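Local coordinates for cycloalternan-forming enzyme (Listeria monocytogenes serovar 1/2a, PDB 5F7U), which is a multidomain protein of the glycoside hydrolase family 31, with a TIM-barrel core, beta-rich flanking domains and a carbohydrate-binding module of family 6, at residues Gly298-Ser303 / Asn348-Ile353; Leu151-Glu154 / Thr158-Met161. The protein carries 1 engineered substitution. All coordinates share one frame; numbering follows the deposited sequence.

Contact 1 of 2, residues Gly298-Ser303 / Asn348-Ile353. With MG (magnesium ion), chain H.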
ATOM      1  N   GLY A 298       0.494   3.819  16.813  1.00 13.40           N
ATOM      2  CA  GLY A 298      -0.444   4.257  15.794  1.00 13.26           C
ATOM      3  C   GLY A 298      -1.584   5.018  16.442  1.00 13.22           C
ATOM      4  O   GLY A 298      -1.841   4.867  17.643  1.00 13.68           O
ATOM      5  N   MET A 299      -2.262   5.848  15.646  1.00 13.06           N
ATOM      6  CA  MET A 299      -3.467   6.540  16.139  1.00 13.19           C
ATOM      7  C   MET A 299      -4.534   6.364  15.088  1.00 12.91           C
ATOM      8  O   MET A 299      -4.292   6.647  13.931  1.00 12.50           O
ATOM      9  CB  MET A 299      -3.211   8.036  16.354  1.00 13.70           C
ATOM     10  CG  MET A 299      -4.431   8.800  16.899  1.00 14.51           C
ATOM     11  SD  MET A 299      -4.056  10.508  17.391  1.00 15.67           S
ATOM     12  CE  MET A 299      -3.047  10.228  18.848  1.00 15.67           C
ATOM     13  N   TYR A 300      -5.709   5.918  15.521  1.00 12.89           N
ATOM     14  CA  TYR A 300      -6.840   5.696  14.627  1.00 12.92           C
ATOM     15  C   TYR A 300      -8.029   6.468  15.156  1.00 13.05           C
ATOM     16  O   TYR A 300      -8.466   6.231  16.276  1.00 13.31           O
ATOM     17  CB  TYR A 300      -7.157   4.193  14.516  1.00 13.29           C
ATOM     18  CG  TYR A 300      -8.452   3.901  13.763  1.00 13.68           C
ATOM     19  CD1 TYR A 300      -8.690   4.469  12.504  1.00 13.60           C
ATOM     20  CD2 TYR A 300      -9.440   3.076  14.327  1.00 14.30           C
ATOM     21  CE1 TYR A 300      -9.872   4.214  11.815  1.00 13.71           C
ATOM     22  CE2 TYR A 300     -10.626   2.807  13.637  1.00 14.41           C
ATOM     23  CZ  TYR A 300     -10.826   3.389  12.392  1.00 14.26           C
ATOM     24  OH  TYR A 300     -11.986   3.140  11.696  1.00 14.67           O
ATOM     25  N   VAL A 301      -8.554   7.396  14.350  1.00 12.97           N
ATOM     26  CA  VAL A 301      -9.765   8.141  14.748  1.00 13.46           C
ATOM     27  C   VAL A 301     -10.914   7.396  14.086  1.00 13.76           C
ATOM     28  O   VAL A 301     -11.016   7.378  12.853  1.00 13.50           O
ATOM     29  CB  VAL A 301      -9.712   9.634  14.348  1.00 13.60           C
ATOM     30  CG1 VAL A 301     -11.025  10.370  14.680  1.00 14.18           C
ATOM     31  CG2 VAL A 301      -8.558  10.329  15.058  1.00 13.71           C
ATOM     32  N   ASN A 302     -11.751   6.783  14.921  1.00 13.82           N
ATOM     33  CA  ASN A 302     -12.811   5.893  14.471  1.00 14.37           C
ATOM     34  C   ASN A 302     -14.059   6.671  14.091  1.00 14.43           C
ATOM     35  O   ASN A 302     -14.964   6.856  14.913  1.00 15.25           O
ATOM     36  CB  ASN A 302     -13.127   4.847  15.556  1.00 15.40           C
ATOM     37  CG  ASN A 302     -14.203   3.855  15.114  1.00 16.44           C
ATOM     38  OD1 ASN A 302     -14.414   3.648  13.922  1.00 16.33           O
ATOM     39  ND2 ASN A 302     -14.899   3.262  16.081  1.00 17.26           N
ATOM     40  N   SER A 303     -14.066   7.178  12.862  1.00 14.11           N
ATOM     41  CA  SER A 303     -15.219   7.895  12.318  1.00 14.34           C
ATOM     42  C   SER A 303     -15.081   7.982  10.817  1.00 14.12           C
ATOM     43  O   SER A 303     -13.980   8.153  10.305  1.00 13.94           O
ATOM     44  CB  SER A 303     -15.246   9.336  12.847  1.00 14.65           C
ATOM     45  OG  SER A 303     -16.405  10.011  12.355  1.00 15.14           O
ATOM     46  N   ASN A 348      -1.198  -4.752  12.506  1.00 13.81           N
ATOM     47  CA  ASN A 348      -2.062  -5.875  12.830  1.00 14.40           C
ATOM     48  C   ASN A 348      -3.182  -5.478  13.811  1.00 14.27           C
ATOM     49  O   ASN A 348      -4.346  -5.835  13.595  1.00 14.07           O
ATOM     50  CB  ASN A 348      -1.282  -7.058  13.387  1.00 15.12           C
ATOM     51  CG  ASN A 348      -2.156  -8.261  13.602  1.00 16.15           C
ATOM     52  OD1 ASN A 348      -2.704  -8.823  12.649  1.00 16.67           O
ATOM     53  ND2 ASN A 348      -2.351  -8.632  14.867  1.00 17.17           N
ATOM     54  N   ASN A 349      -2.819  -4.748  14.866  1.00 14.37           N
ATOM     55  CA  ASN A 349      -3.821  -4.313  15.859  1.00 14.63           C
ATOM     56  C   ASN A 349      -4.875  -3.410  15.236  1.00 14.64           C
ATOM     57  O   ASN A 349      -6.054  -3.524  15.545  1.00 15.14           O
ATOM     58  CB  ASN A 349      -3.150  -3.673  17.086  1.00 15.12           C
ATOM     59  CG  ASN A 349      -2.304  -4.667  17.861  1.00 15.94           C
ATOM     60  OD1 ASN A 349      -2.478  -5.876  17.711  1.00 16.56           O
ATOM     61  ND2 ASN A 349      -1.372  -4.171  18.684  1.00 15.97           N
ATOM     62  N   TYR A 350      -4.448  -2.530  14.330  1.00 14.18           N
ATOM     63  CA  TYR A 350      -5.368  -1.705  13.579  1.00 14.33           C
ATOM     64  C   TYR A 350      -6.338  -2.602  12.781  1.00 14.48           C
ATOM     65  O   TYR A 350      -7.533  -2.327  12.741  1.00 14.46           O
ATOM     66  CB  TYR A 350      -4.583  -0.727  12.681  1.00 14.17           C
ATOM     67  CG  TYR A 350      -5.427  -0.110  11.596  1.00 14.08           C
ATOM     68  CD1 TYR A 350      -6.345   0.907  11.894  1.00 14.41           C
ATOM     69  CD2 TYR A 350      -5.351  -0.571  10.286  1.00 14.26           C
ATOM     70  CE1 TYR A 350      -7.144   1.465  10.912  1.00 14.27           C
ATOM     71  CE2 TYR A 350      -6.172  -0.030   9.278  1.00 14.09           C
ATOM     72  CZ  TYR A 350      -7.056   0.991   9.606  1.00 14.33           C
ATOM     73  OH  TYR A 350      -7.888   1.506   8.644  1.00 14.49           O
ATOM     74  N   THR A 351      -5.824  -3.661  12.157  1.00 14.68           N
ATOM     75  CA  THR A 351      -6.702  -4.564  11.392  1.00 15.56           C
ATOM     76  C   THR A 351      -7.628  -5.393  12.291  1.00 15.87           C
ATOM     77  O   THR A 351      -8.694  -5.834  11.844  1.00 16.24           O
ATOM     78  CB  THR A 351      -5.949  -5.467  10.396  1.00 15.78           C
ATOM     79  OG1 THR A 351      -5.118  -6.389  11.113  1.00 16.88           O
ATOM     80  CG2 THR A 351      -5.162  -4.616   9.405  1.00 16.10           C
ATOM     81  N   ASP A 352      -7.248  -5.575  13.556  1.00 15.94           N
ATOM     82  CA  ASP A 352      -8.174  -6.169  14.520  1.00 16.70           C
ATOM     83  C   ASP A 352      -9.415  -5.288  14.651  1.00 16.44           C
ATOM     84  O   ASP A 352     -10.539  -5.789  14.829  1.00 16.61           O
ATOM     85  CB  ASP A 352      -7.554  -6.286  15.905  1.00 17.61           C
ATOM     86  CG  ASP A 352      -6.525  -7.376  16.005  1.00 18.52           C
ATOM     87  OD1 ASP A 352      -6.547  -8.372  15.247  1.00 18.66           O
ATOM     88  OD2 ASP A 352      -5.674  -7.246  16.894  1.00 19.62           O
ATOM     89  N   ILE A 353      -9.203  -3.978  14.561  1.00 15.19           N
ATOM     90  CA  ILE A 353     -10.279  -3.013  14.768  1.00 15.05           C
ATOM     91  C   ILE A 353     -11.115  -2.860  13.490  1.00 14.92           C
ATOM     92  O   ILE A 353     -12.350  -2.834  13.562  1.00 15.28           O
ATOM     93  CB  ILE A 353      -9.743  -1.644  15.261  1.00 15.06           C
ATOM     94  CG1 ILE A 353      -9.035  -1.791  16.628  1.00 15.44           C
ATOM     95  CG2 ILE A 353     -10.872  -0.607  15.336  1.00 15.13           C
ATOM     96  CD1 ILE A 353      -8.052  -0.667  16.906  1.00 16.00           C
TER
HETATM   97 MG    MG H1102      -2.081  -7.562  18.998  1.00 14.67          MG
HETATM   98  O   HOH W   1      -1.060  -8.500  17.546  1.00 17.22           O
HETATM   99  O   HOH W   2      -0.303  -6.840  19.736  1.00 17.09           O
HETATM  100  O   HOH W   3      -3.794  -8.405  18.320  1.00 18.70           O
HETATM  101  O   HOH W   4      -1.904  -9.286  20.221  1.00 17.28           O
HETATM  102  O   HOH W   5      -3.060  -6.443  20.487  1.00 15.02           O
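Helix 343-354 lies against strand 297-301 of the mutarotase-like beta region that family 31 glycosidases carry ahead of their TIM barrel, and two tyrosines and an isoleucine make the contact. Tyr-350 and Tyr-300 form a T-shaped (edge-to-face) pair: the planes stand at 81° and the ring centroids are 5.3 Å apart. The edge belongs to Tyr-350, whose CE1 sits over one face of Tyr-300, off-centre toward the rim and 3.7 Å from Tyr-300 CD1. On the opposite face of the Tyr-300 ring the chain itself comes back, with Asn-302 CA over it at the centre of an inverse gamma turn. A chi1 of 172° turns the Tyr-300 ring away from its own backbone N and out from the strand toward the helix. One turn along from Tyr-350, Ile-353 brings its CG2 branch obliquely to the CD2-CE2 side of the same ring, on the side of the ring plane where Tyr-350 lies, 3.8 Å from Tyr-300 CE2. Dispersion and the T-shaped pair therefore carry this small interface.

The helix has a polar side as well. Asn-349 OD1 binds the magnesium ion directly at 2.2 Å, and five waters complete an octahedral shell. Three of those waters are held in turn by the helix: Asn-348 ND2 and Asn-349 ND2 each donate to one, and another donates to Asp-352 OD2, 2.6 Å away. This second-shell carboxylate may help balance the charge of the ion, although its other oxygen, OD1, makes a salt bridge to Lys-356.

Around the contact, Tyr-350 also stacks on Phe-290 of strand 287-293, while Ile-353 packs on Tyr-336 and Ile-338. Strand 297-301 runs between strands 287-293 and 333-338, hydrogen-bonded to both, so the helix covers its tyrosine-bearing face.

Contact 2 of 2, residues Leu151-Glu154 / Thr158-Met161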
ATOM      1  N   LEU A 151     -12.166   5.342  29.094  1.00 15.00           N
ATOM      2  CA  LEU A 151     -10.968   4.623  28.671  1.00 14.79           C
ATOM      3  C   LEU A 151     -11.268   3.140  28.739  1.00 14.84           C
ATOM      4  O   LEU A 151     -11.826   2.665  29.721  1.00 14.79           O
ATOM      5  CB  LEU A 151      -9.782   4.931  29.592  1.00 15.45           C
ATOM      6  CG  LEU A 151      -9.464   6.380  29.964  1.00 16.07           C
ATOM      7  CD1 LEU A 151      -8.263   6.443  30.893  1.00 16.96           C
ATOM      8  CD2 LEU A 151      -9.204   7.222  28.726  1.00 15.69           C
ATOM      9  N   SER A 152     -10.877   2.422  27.688  1.00 14.92           N
ATOM     10  CA  SER A 152     -10.974   0.976  27.672  1.00 15.12           C
ATOM     11  C   SER A 152      -9.803   0.412  26.884  1.00 15.18           C
ATOM     12  O   SER A 152      -9.127   1.137  26.141  1.00 15.24           O
ATOM     13  CB  SER A 152     -12.314   0.508  27.076  1.00 15.21           C
ATOM     14  OG  SER A 152     -12.486   0.980  25.744  1.00 15.36           O
ATOM     15  N   PHE A 153      -9.576  -0.888  27.041  1.00 15.70           N
ATOM     16  CA  PHE A 153      -8.483  -1.554  26.341  1.00 15.68           C
ATOM     17  C   PHE A 153      -9.013  -2.508  25.301  1.00 16.00           C
ATOM     18  O   PHE A 153      -9.565  -3.537  25.627  1.00 16.47           O
ATOM     19  CB  PHE A 153      -7.564  -2.255  27.360  1.00 16.11           C
ATOM     20  CG  PHE A 153      -6.786  -1.289  28.204  1.00 16.13           C
ATOM     21  CD1 PHE A 153      -5.628  -0.685  27.704  1.00 16.20           C
ATOM     22  CD2 PHE A 153      -7.248  -0.916  29.479  1.00 16.37           C
ATOM     23  CE1 PHE A 153      -4.916   0.247  28.471  1.00 16.32           C
ATOM     24  CE2 PHE A 153      -6.542   0.013  30.243  1.00 16.71           C
ATOM     25  CZ  PHE A 153      -5.375   0.596  29.740  1.00 16.65           C
ATOM     26  N   GLU A 154      -8.850  -2.151  24.033  1.00 15.53           N
ATOM     27  CA  GLU A 154      -9.149  -3.083  22.943  1.00 16.41           C
ATOM     28  C   GLU A 154      -8.247  -4.323  23.071  1.00 16.65           C
ATOM     29  O   GLU A 154      -8.675  -5.444  22.818  1.00 16.95           O
ATOM     30  CB  GLU A 154      -8.990  -2.372  21.588  1.00 16.36           C
ATOM     31  CG  GLU A 154      -9.431  -3.186  20.369  1.00 17.90           C
ATOM     32  CD  GLU A 154      -8.388  -4.172  19.878  1.00 18.84           C
ATOM     33  OE1 GLU A 154      -7.183  -3.967  20.142  1.00 19.21           O
ATOM     34  OE2 GLU A 154      -8.754  -5.176  19.236  1.00 19.73           O
ATOM     35  N   THR A 158      -3.483  -1.615  23.372  1.00 15.04           N
ATOM     36  CA  THR A 158      -4.269  -0.763  22.471  1.00 15.25           C
ATOM     37  C   THR A 158      -5.349  -0.067  23.303  1.00 15.23           C
ATOM     38  O   THR A 158      -6.273  -0.722  23.788  1.00 15.32           O
ATOM     39  CB  THR A 158      -4.886  -1.595  21.323  1.00 15.58           C
ATOM     40  OG1 THR A 158      -3.837  -2.186  20.542  1.00 16.28           O
ATOM     41  CG2 THR A 158      -5.753  -0.715  20.382  1.00 15.39           C
ATOM     42  N   LEU A 159      -5.191   1.247  23.473  1.00 15.02           N
ATOM     43  CA  LEU A 159      -6.067   2.055  24.326  1.00 15.07           C
ATOM     44  C   LEU A 159      -7.134   2.739  23.491  1.00 14.63           C
ATOM     45  O   LEU A 159      -6.824   3.317  22.459  1.00 14.58           O
ATOM     46  CB  LEU A 159      -5.234   3.093  25.075  1.00 15.63           C
ATOM     47  CG  LEU A 159      -5.957   4.175  25.889  1.00 15.73           C
ATOM     48  CD1 LEU A 159      -6.621   3.568  27.123  1.00 16.12           C
ATOM     49  CD2 LEU A 159      -4.980   5.273  26.290  1.00 16.45           C
ATOM     50  N   ARG A 160      -8.377   2.682  23.949  1.00 14.66           N
ATOM     51  CA  ARG A 160      -9.487   3.356  23.274  1.00 14.23           C
ATOM     52  C   ARG A 160      -9.996   4.491  24.152  1.00 14.83           C
ATOM     53  O   ARG A 160     -10.277   4.291  25.332  1.00 14.98           O
ATOM     54  CB  ARG A 160     -10.632   2.366  23.016  1.00 14.30           C
ATOM     55  CG  ARG A 160     -11.733   2.916  22.128  1.00 13.77           C
ATOM     56  CD  ARG A 160     -12.853   1.906  22.088  1.00 14.48           C
ATOM     57  NE  ARG A 160     -13.871   2.251  21.113  1.00 14.76           N
ATOM     58  CZ  ARG A 160     -14.892   1.451  20.813  1.00 15.42           C
ATOM     59  NH1 ARG A 160     -15.025   0.264  21.425  1.00 15.66           N
ATOM     60  NH2 ARG A 160     -15.763   1.826  19.879  1.00 15.90           N
ATOM     61  N   MET A 161     -10.137   5.675  23.564  1.00 15.03           N
ATOM     62  CA  MET A 161     -10.719   6.837  24.241  1.00 16.08           C
ATOM     63  C   MET A 161     -12.056   7.195  23.638  1.00 15.06           C
ATOM     64  O   MET A 161     -12.151   7.321  22.431  1.00 14.28           O
ATOM     65  CB  MET A 161      -9.819   8.053  24.033  1.00 18.10           C
ATOM     66  CG  MET A 161      -8.947   8.374  25.205  1.00 21.90           C
ATOM     67  SD  MET A 161      -7.657   7.157  25.330  1.00 25.83           S
ATOM     68  CE  MET A 161      -6.611   7.760  23.986  1.00 25.61           C
TER
HETATM   69  O   HOH W   6     -13.375   3.513  25.845  1.00 14.73           O
HETATM   70  O   HOH W   7     -13.635  -0.741  23.995  1.00 17.54           O
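Ser-152 and Arg-160 face each other as an antiparallel hydrogen-bonded pair of the hairpin made by strands 148-153 and 158-164. Both bonds are close to straight: Arg-160 N gives to Ser-152 O at 2.8 Å, and Ser-152 N gives to Arg-160 O at 3.1 Å. Toward the turn a weak bond, bent to 122° at the hydrogen, runs from Glu-154 N to Thr-158 O.

The side chains of the non-hydrogen-bonded pairs share one face. Leu-151 and Met-161 lie side by side, Leu-151 CD2 being 3.7 Å from Met-161 CG and equally near its sulfur. Leu-159 CD1 comes over one face of the Phe-153 ring, 4.0 Å from CE1. Beside the turn, Glu-154 bends at chi2 (-82°), which lays its carboxylate along Thr-158, with OE1 3.5 Å from Thr-158 CB.

On the other face Arg-160 reaches out extended from CG to NE, passing its CB and CD by Ser-152 OG. Two waters sit on that hydroxyl. One also lies within hydrogen-bonding distance of Arg-160 O, though it cannot serve every acceptor near it; the other, 2.7 Å from Ser-152 OG, accepts from Arg-160 NH1 in the guanidinium plane. Farther out, Arg-160 NH2 makes a salt bridge to Asp-334 of strand 333-338, consistent with the arginine's end leading away from the hairpin.

Strand 158-164 continues the sheet to strand 333-338, and strand 148-153 pairs on its other side with strand 134-140. The apolar face of the hairpin packs on strand 194-200 through Ile-198, Leu-194 and Ile-196, while Glu-154 and Thr-158 touch helix 343-354.

Contact 2 and contact 1 sit about 11 Å apart between centres and meet along helix 343-354. Its residues Asp-352 and Ile-353 press on Glu-154 of the hairpin: Asp-352 CB is 3.7 Å from Glu-154 OE2, and Ile-353 CG1 is 4.0 Å from Glu-154 CG. Asn-349 ND2 lies 3.7 Å from Thr-158 OG1 in simple packing, so the asparagine that binds magnesium also leans on the hairpin; the side chain of Thr-158 is about 6 Å from that ion. Strand 333-338 lies between the two, pairing with both 297-301 and 158-164, and its Asp-334 bonds to both Asn-302 and Arg-160.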